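Local coordinates for protein probable zinc protease PqqL (Escherichia coli, PDB 6OFT) that probably acts as a periplasmic zinc-dependent endopeptidase of the M16 family, the fragment here being the first half of the protein, at residues 159-162 and 163-166; 267-270 and 271-275. All coordinates share one frame; numbering follows the deposited sequence.

Contact 1 of 2, residues 159-162 and 163-166; sequences FLLA and NTRN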
loop_
_atom_site.group_PDB
_atom_site.type_symbol
_atom_site.label_atom_id
_atom_site.label_comp_id
_atom_site.label_asym_id
_atom_site.label_seq_id
_atom_site.Cartn_x
_atom_site.Cartn_y
_atom_site.Cartn_z
ATOM N N PHE A 159 -15.287 -4.395 -9.197
ATOM C CA PHE A 159 -14.528 -5.327 -10.025
ATOM C C PHE A 159 -13.275 -5.773 -9.283
ATOM O O PHE A 159 -13.032 -6.977 -9.121
ATOM C CB PHE A 159 -14.156 -4.684 -11.384
ATOM C CG PHE A 159 -15.346 -4.258 -12.219
ATOM C CD1 PHE A 159 -15.949 -3.018 -12.021
ATOM C CD2 PHE A 159 -15.883 -5.110 -13.181
ATOM C CE1 PHE A 159 -17.081 -2.644 -12.765
ATOM C CE2 PHE A 159 -17.014 -4.735 -13.915
ATOM C CZ PHE A 159 -17.605 -3.506 -13.703
ATOM N N LEU A 160 -12.508 -4.791 -8.808
ATOM C CA LEU A 160 -11.247 -5.001 -8.111
ATOM C C LEU A 160 -11.410 -5.674 -6.746
ATOM O O LEU A 160 -10.623 -6.565 -6.420
ATOM C CB LEU A 160 -10.539 -3.633 -7.967
ATOM C CG LEU A 160 -9.022 -3.589 -7.732
ATOM C CD1 LEU A 160 -8.249 -4.322 -8.832
ATOM C CD2 LEU A 160 -8.553 -2.148 -7.691
ATOM N N LEU A 161 -12.418 -5.261 -5.948
ATOM C CA LEU A 161 -12.572 -5.772 -4.586
ATOM C C LEU A 161 -13.684 -6.811 -4.402
ATOM O O LEU A 161 -14.134 -7.020 -3.273
ATOM C CB LEU A 161 -12.752 -4.606 -3.586
ATOM C CG LEU A 161 -11.753 -3.418 -3.634
ATOM C CD1 LEU A 161 -11.990 -2.488 -2.471
ATOM C CD2 LEU A 161 -10.299 -3.881 -3.630
ATOM N N ALA A 162 -14.104 -7.503 -5.480
ATOM C CA ALA A 162 -15.135 -8.545 -5.355
ATOM C C ALA A 162 -14.695 -9.599 -4.319
ATOM O O ALA A 162 -13.525 -9.987 -4.296
ATOM C CB ALA A 162 -15.364 -9.213 -6.700
ATOM N N ASN A 163 -15.609 -9.989 -3.414
ATOM C CA ASN A 163 -15.395 -11.012 -2.377
ATOM C C ASN A 163 -14.319 -10.667 -1.328
ATOM O O ASN A 163 -13.757 -11.571 -0.717
ATOM C CB ASN A 163 -15.110 -12.382 -3.010
ATOM C CG ASN A 163 -16.176 -12.873 -3.952
ATOM O OD1 ASN A 163 -17.355 -12.553 -3.822
ATOM N ND2 ASN A 163 -15.780 -13.663 -4.923
ATOM N N THR A 164 -14.069 -9.370 -1.086
ATOM C CA THR A 164 -13.134 -8.940 -0.043
ATOM C C THR A 164 -13.952 -8.284 1.076
ATOM O O THR A 164 -15.013 -7.732 0.801
ATOM C CB THR A 164 -12.101 -7.924 -0.571
ATOM O OG1 THR A 164 -12.763 -6.727 -0.929
ATOM C CG2 THR A 164 -11.295 -8.430 -1.748
ATOM N N ARG A 165 -13.434 -8.272 2.316
ATOM C CA ARG A 165 -14.085 -7.541 3.412
ATOM C C ARG A 165 -13.903 -6.010 3.141
ATOM O O ARG A 165 -14.769 -5.210 3.501
ATOM C CB ARG A 165 -13.488 -7.975 4.768
ATOM C CG ARG A 165 -13.871 -7.124 5.972
ATOM C CD ARG A 165 -15.313 -7.258 6.414
ATOM N NE ARG A 165 -15.437 -6.744 7.772
ATOM C CZ ARG A 165 -16.453 -6.990 8.588
ATOM N NH1 ARG A 165 -17.476 -7.735 8.183
ATOM N NH2 ARG A 165 -16.449 -6.508 9.820
ATOM N N ASN A 166 -12.786 -5.645 2.456
ATOM C CA ASN A 166 -12.407 -4.293 2.016
ATOM C C ASN A 166 -13.518 -3.619 1.218
ATOM O O ASN A 166 -13.689 -2.398 1.321
ATOM C CB ASN A 166 -11.124 -4.356 1.157
ATOM C CG ASN A 166 -9.958 -4.966 1.888
ATOM O OD1 ASN A 166 -9.960 -6.150 2.211
ATOM N ND2 ASN A 166 -8.941 -4.168 2.191
#
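L161 and T164 are the ends of a type II beta turn that starts as the chain leaves helix 148-160. Their CA atoms lie 5.6 Å apart, and N163, third in the turn, has positive phi (64°), as this turn type requires. The closing bond runs from T164 N to L161 O over 3.2 Å; it is bent, 142° at the hydrogen, and the donor stands above the carbonyl plane. T164 OG1 donates to the same L161 O at 2.7 Å, from the same face of that plane, so one residue grips L161 O twice. T164 OG1 also lies 3.4 Å from L161 CB and accepts from L167 N, which ties the turn to the chain beyond it. The T164 chi1 of 66° sets OG1 between the backbone N and the carbonyl carbon, within range of L161 O. The turn belongs to the insulinase-type M16 domain and faces strand 303-314, where I313 touches L161 and A314 touches T164. In place of T164, a valine would probably leave L161 O with the bent backbone bond alone from this position and cost L167 N its hydroxyl acceptor. L161 CD1 reaches N166 CB at 4.2 Å, whereas N163 turns its amide to K237, ND2 donating to K237 O.

Contact 2 of 2, residues 267-270 and 271-275; sequences QVND and EQSFI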
loop_
_atom_site.group_PDB
_atom_site.type_symbol
_atom_site.label_atom_id
_atom_site.label_comp_id
_atom_site.label_asym_id
_atom_site.label_seq_id
_atom_site.Cartn_x
_atom_site.Cartn_y
_atom_site.Cartn_z
ATOM N N GLN A 267 3.059 -13.523 1.420
ATOM C CA GLN A 267 3.841 -12.706 2.339
ATOM C C GLN A 267 5.282 -13.219 2.222
ATOM O O GLN A 267 5.493 -14.430 2.285
ATOM C CB GLN A 267 3.325 -12.906 3.778
ATOM C CG GLN A 267 1.853 -12.545 3.964
ATOM C CD GLN A 267 1.656 -11.077 4.217
ATOM O OE1 GLN A 267 1.735 -10.242 3.305
ATOM N NE2 GLN A 267 1.387 -10.740 5.473
ATOM N N VAL A 268 6.255 -12.320 2.009
ATOM C CA VAL A 268 7.662 -12.718 1.892
ATOM C C VAL A 268 8.256 -12.914 3.306
ATOM O O VAL A 268 8.632 -11.942 3.970
ATOM C CB VAL A 268 8.508 -11.775 0.975
ATOM C CG1 VAL A 268 9.975 -12.204 0.927
ATOM C CG2 VAL A 268 7.933 -11.707 -0.435
ATOM N N ASN A 269 8.307 -14.174 3.765
ATOM C CA ASN A 269 8.870 -14.508 5.079
ATOM C C ASN A 269 9.896 -15.660 5.022
ATOM O O ASN A 269 10.505 -15.978 6.048
ATOM C CB ASN A 269 7.770 -14.764 6.141
ATOM C CG ASN A 269 6.700 -15.743 5.741
ATOM O OD1 ASN A 269 6.969 -16.870 5.313
ATOM N ND2 ASN A 269 5.451 -15.328 5.892
ATOM N N ASP A 270 10.103 -16.257 3.824
ATOM C CA ASP A 270 11.052 -17.343 3.601
ATOM C C ASP A 270 11.582 -17.337 2.157
ATOM O O ASP A 270 11.175 -16.484 1.360
ATOM C CB ASP A 270 10.474 -18.716 4.034
ATOM C CG ASP A 270 9.281 -19.253 3.258
ATOM O OD1 ASP A 270 8.901 -18.635 2.246
ATOM O OD2 ASP A 270 8.744 -20.314 3.653
ATOM N N GLU A 271 12.472 -18.286 1.822
ATOM C CA GLU A 271 13.125 -18.389 0.504
ATOM C C GLU A 271 12.166 -18.689 -0.651
ATOM O O GLU A 271 12.256 -18.027 -1.683
ATOM C CB GLU A 271 14.283 -19.387 0.546
ATOM C CG GLU A 271 15.359 -18.909 1.498
ATOM C CD GLU A 271 16.713 -19.586 1.471
ATOM O OE1 GLU A 271 16.888 -20.584 0.735
ATOM O OE2 GLU A 271 17.604 -19.114 2.210
ATOM N N GLN A 272 11.226 -19.627 -0.457
ATOM C CA GLN A 272 10.207 -19.998 -1.438
ATOM C C GLN A 272 9.291 -18.794 -1.741
ATOM O O GLN A 272 9.051 -18.505 -2.913
ATOM C CB GLN A 272 9.392 -21.202 -0.915
ATOM C CG GLN A 272 8.318 -21.729 -1.867
ATOM C CD GLN A 272 7.418 -22.752 -1.203
ATOM O OE1 GLN A 272 6.259 -22.476 -0.876
ATOM N NE2 GLN A 272 7.926 -23.958 -0.990
ATOM N N SER A 273 8.816 -18.070 -0.698
ATOM C CA SER A 273 7.929 -16.916 -0.915
ATOM C C SER A 273 8.690 -15.695 -1.471
ATOM O O SER A 273 8.102 -14.909 -2.207
ATOM C CB SER A 273 7.105 -16.591 0.330
ATOM O OG SER A 273 7.911 -16.265 1.450
ATOM N N PHE A 274 10.007 -15.596 -1.211
ATOM C CA PHE A 274 10.850 -14.548 -1.794
ATOM C C PHE A 274 10.904 -14.772 -3.322
ATOM O O PHE A 274 10.796 -13.812 -4.076
ATOM C CB PHE A 274 12.282 -14.574 -1.200
ATOM C CG PHE A 274 13.216 -13.504 -1.734
ATOM C CD1 PHE A 274 13.950 -13.711 -2.898
ATOM C CD2 PHE A 274 13.358 -12.290 -1.073
ATOM C CE1 PHE A 274 14.811 -12.721 -3.393
ATOM C CE2 PHE A 274 14.210 -11.295 -1.574
ATOM C CZ PHE A 274 14.936 -11.520 -2.726
ATOM N N ILE A 275 11.066 -16.040 -3.759
ATOM C CA ILE A 275 11.138 -16.429 -5.171
ATOM C C ILE A 275 9.800 -16.176 -5.866
ATOM O O ILE A 275 9.798 -15.631 -6.967
ATOM C CB ILE A 275 11.644 -17.894 -5.363
ATOM C CG1 ILE A 275 13.124 -18.037 -4.950
ATOM C CG2 ILE A 275 11.427 -18.382 -6.816
ATOM C CD1 ILE A 275 13.533 -19.459 -4.551
#
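Hydrogen bonds between D270 and S273 dominate where the loop 267-270 runs into helix 271-296. S273 N donates to D270 OD1 at 3.0 Å, nearly along the C-O axis and fairly straight (159°). S273 OG gives D270 OD1 a second bond, 2.7 Å long, on the anti side of that oxygen and 32° out of the carboxylate plane, and the two donors come from opposite faces of that plane. D270 CG sits between its backbone N and carbonyl carbon, chi1 65°, which folds the carboxylate back over the first turn. S273 OG is also an acceptor, taking N269 N at 3.1 Å, and thus links the loop backbone to the cap. From the main chain, F274 N bonds to D270 O at 3.0 Å.

Apolar contact is made by V268, whose CG1 lies 3.7 Å from F274 CA and 3.9 Å from F274 CD2, oblique to the ring; CG2 approaches S273 O. F274 then packs on L404, S405 and L408 of helix 398-408.

Among charged groups, E271 forms a salt bridge with R407 of that helix, while the D270 carboxylate lies at the helix N-terminus, where the dipole would probably favour its negative charge. Aspartate N-cap bonding to the third helical residue is the classic start of an alpha helix.

Both contacts sit at helix ends, but opposite ones: contact 1 is the turn that follows helix 148-160, contact 2 the cap that begins helix 271-296. Contact 1 is buried; L161 O is met by T164 within the turn, while R262 takes the carbonyl oxygens of L160 and A162. Contact 2 lies at the surface and uses a carboxylate as acceptor, and the one salt bridge named there, E271 with R407, leads outside its two segments. In the first, a backbone oxygen collects two donors from one residue; in the second, a side-chain oxygen does. They share no element and do not touch, their nearest atoms being about 12 Å apart, and they fall in different M16 family regions.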